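Local atomic coordinates of glycerate 2-kinase (Pyrococcus horikoshii, PDB entry 1X3L), a protein that catalyses the ATP-dependent phosphorylation of D-glycerate to 2-phosphoglycerate and can also use other nucleotides or pyrophosphate as phosphate donor. Residues A[189-194]-A[260-265]. Sequence-based numbering, arbitrary orientation.
Sequences GIVLII and VHNFLI. With EDO (1,2-ethanediol), chain D.
Val-191 and Asn-262 stand side by side on one face of a pair of parallel strands, 189-194 and 260-265, and point the same way. With CG anti to its own carbonyl carbon (chi1 -70°), Asn-262 lies alongside Val-191. The amide oxygen Asn-262 OD1 leans against the valine, 3.2 Å from Val-191 CB and close to both of its methyls. The same OD1 is hydrogen-bonded to Thr-210 OG1, which satisfies it beside these apolar groups. An alanine in place of Asn-262 would probably leave Thr-210 without this partner and open a gap beside Val-191. On the same face, Val-191 CG2 meets Val-260 CG1 at 4.0 Å. Farther along, Leu-264 CD1 comes to 3.4 Å from Ile-193 O.

The other face carries Phe-263. Its ring crosses Ile-190 obliquely, with Ile-190 CG2 4.0 Å from Phe-263 CE2. Val-191 O lies in the ring plane, at the edge. Leu-192 crosses Phe-263 too, its CD2 touching Phe-263 CB, and meets Ile-265 as well: Leu-192 CB is 3.9 Å from Ile-265 CD1, and Leu-192 CD2 touches Ile-265 CG2.

Five backbone hydrogen bonds join the strands. One runs from His-261 N to Gly-189 O at 2.8 Å, and the ladder ends with Ile-265 N to Ile-193 O at 2.9 Å. An ethanediol, probably from the crystallisation liquor, lies near Val-260 O.

The side chain of Ile-194 is about 9 Å from that of Lys-58, which probably binds substrate. Strand 260-266 is outermost within the chain in a six-stranded parallel sheet of Rossmann-like strand order, 3-2-1-4-5-6. Strand 188-194 is an inner strand of that sheet and bonds on its other side to strand 124-129. Val-27 of helix 23-30 packs on Leu-192 and Ile-265, while Val-40 of strand 37-40 touches Ile-190, Leu-192 and Phe-263.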
loop_
_atom_site.group_PDB
_atom_site.type_symbol
_atom_site.label_atom_id
_atom_site.label_comp_id
_atom_site.label_asym_id
_atom_site.label_seq_id
_atom_site.Cartn_x
_atom_site.Cartn_y
_atom_site.Cartn_z
ATOM N N GLY A 189 -18.416 12.464 4.870
ATOM C CA GLY A 189 -17.365 11.490 5.073
ATOM C C GLY A 189 -16.099 11.829 4.307
ATOM O O GLY A 189 -16.122 11.990 3.082
ATOM N N ILE A 190 -14.989 11.958 5.026
ATOM C CA ILE A 190 -13.710 12.246 4.390
ATOM C C ILE A 190 -12.836 11.014 4.611
ATOM O O ILE A 190 -12.386 10.752 5.723
ATOM C CB ILE A 190 -13.049 13.509 4.995
ATOM C CG1 ILE A 190 -13.910 14.736 4.679
ATOM C CG2 ILE A 190 -11.645 13.690 4.426
ATOM C CD1 ILE A 190 -13.366 16.051 5.217
ATOM N N VAL A 191 -12.616 10.252 3.544
ATOM C CA VAL A 191 -11.836 9.025 3.619
ATOM C C VAL A 191 -10.407 9.214 3.138
ATOM O O VAL A 191 -10.178 9.657 2.013
ATOM C CB VAL A 191 -12.504 7.912 2.775
ATOM C CG1 VAL A 191 -11.764 6.593 2.951
ATOM C CG2 VAL A 191 -13.968 7.764 3.184
ATOM N N LEU A 192 -9.452 8.892 4.006
ATOM C CA LEU A 192 -8.039 9.001 3.670
ATOM C C LEU A 192 -7.497 7.575 3.583
ATOM O O LEU A 192 -7.559 6.810 4.549
ATOM C CB LEU A 192 -7.294 9.810 4.738
ATOM C CG LEU A 192 -7.896 11.192 5.049
ATOM C CD1 LEU A 192 -6.978 11.944 6.010
ATOM C CD2 LEU A 192 -8.083 11.991 3.752
ATOM N N ILE A 193 -6.970 7.224 2.420
ATOM C CA ILE A 193 -6.473 5.872 2.195
ATOM C C ILE A 193 -4.994 5.790 1.812
ATOM O O ILE A 193 -4.471 6.649 1.106
ATOM C CB ILE A 193 -7.297 5.195 1.076
ATOM C CG1 ILE A 193 -8.789 5.331 1.386
ATOM C CG2 ILE A 193 -6.913 3.724 0.949
ATOM C CD1 ILE A 193 -9.704 4.946 0.232
ATOM N N ILE A 194 -4.333 4.745 2.297
ATOM C CA ILE A 194 -2.934 4.489 1.983
ATOM C C ILE A 194 -2.962 3.175 1.222
ATOM O O ILE A 194 -3.557 2.205 1.684
ATOM C CB ILE A 194 -2.069 4.336 3.249
ATOM C CG1 ILE A 194 -1.956 5.689 3.958
ATOM C CG2 ILE A 194 -0.668 3.813 2.868
ATOM C CD1 ILE A 194 -1.142 5.650 5.235
ATOM N N VAL A 260 -19.743 11.418 0.715
ATOM C CA VAL A 260 -18.574 10.639 1.129
ATOM C C VAL A 260 -17.501 10.757 0.050
ATOM O O VAL A 260 -17.709 10.359 -1.095
ATOM C CB VAL A 260 -18.927 9.145 1.345
ATOM C CG1 VAL A 260 -17.677 8.367 1.761
ATOM C CG2 VAL A 260 -19.999 9.016 2.417
ATOM N N HIS A 261 -16.350 11.301 0.429
ATOM C CA HIS A 261 -15.255 11.518 -0.502
ATOM C C HIS A 261 -14.026 10.675 -0.182
ATOM O O HIS A 261 -13.532 10.675 0.942
ATOM C CB HIS A 261 -14.879 12.997 -0.483
ATOM C CG HIS A 261 -16.056 13.912 -0.597
ATOM N ND1 HIS A 261 -16.562 14.329 -1.809
ATOM C CD2 HIS A 261 -16.855 14.456 0.351
ATOM C CE1 HIS A 261 -17.620 15.091 -1.604
ATOM N NE2 HIS A 261 -17.820 15.185 -0.301
ATOM N N ASN A 262 -13.533 9.970 -1.189
ATOM C CA ASN A 262 -12.366 9.120 -1.029
ATOM C C ASN A 262 -11.113 9.795 -1.568
ATOM O O ASN A 262 -11.094 10.286 -2.696
ATOM C CB ASN A 262 -12.601 7.788 -1.739
ATOM C CG ASN A 262 -13.635 6.931 -1.033
ATOM O OD1 ASN A 262 -13.385 6.413 0.056
ATOM N ND2 ASN A 262 -14.807 6.788 -1.642
ATOM N N PHE A 263 -10.076 9.823 -0.738
ATOM C CA PHE A 263 -8.797 10.425 -1.094
ATOM C C PHE A 263 -7.679 9.410 -0.863
ATOM O O PHE A 263 -7.590 8.802 0.205
ATOM C CB PHE A 263 -8.515 11.656 -0.223
ATOM C CG PHE A 263 -9.552 12.740 -0.337
ATOM C CD1 PHE A 263 -9.464 13.706 -1.339
ATOM C CD2 PHE A 263 -10.617 12.797 0.561
ATOM C CE1 PHE A 263 -10.422 14.717 -1.443
ATOM C CE2 PHE A 263 -11.581 13.803 0.468
ATOM C CZ PHE A 263 -11.484 14.765 -0.535
ATOM N N LEU A 264 -6.835 9.221 -1.868
ATOM C CA LEU A 264 -5.701 8.320 -1.746
ATOM C C LEU A 264 -4.572 9.284 -1.376
ATOM O O LEU A 264 -4.193 10.136 -2.185
ATOM C CB LEU A 264 -5.430 7.626 -3.089
ATOM C CG LEU A 264 -4.278 6.612 -3.158
ATOM C CD1 LEU A 264 -4.463 5.523 -2.109
ATOM C CD2 LEU A 264 -4.223 6.005 -4.562
ATOM N N ILE A 265 -4.047 9.168 -0.158
ATOM C CA ILE A 265 -3.010 10.096 0.296
ATOM C C ILE A 265 -1.581 9.566 0.402
ATOM O O ILE A 265 -0.655 10.316 0.711
ATOM C CB ILE A 265 -3.404 10.717 1.649
ATOM C CG1 ILE A 265 -3.357 9.651 2.750
ATOM C CG2 ILE A 265 -4.810 11.304 1.548
ATOM C CD1 ILE A 265 -3.443 10.213 4.152
HETATM C C1 EDO D . -18.559 7.078 -2.012
HETATM O O1 EDO D . -19.092 8.306 -2.541
HETATM C C2 EDO D . -18.218 6.110 -3.149
HETATM O O2 EDO D . -17.244 6.695 -4.020
#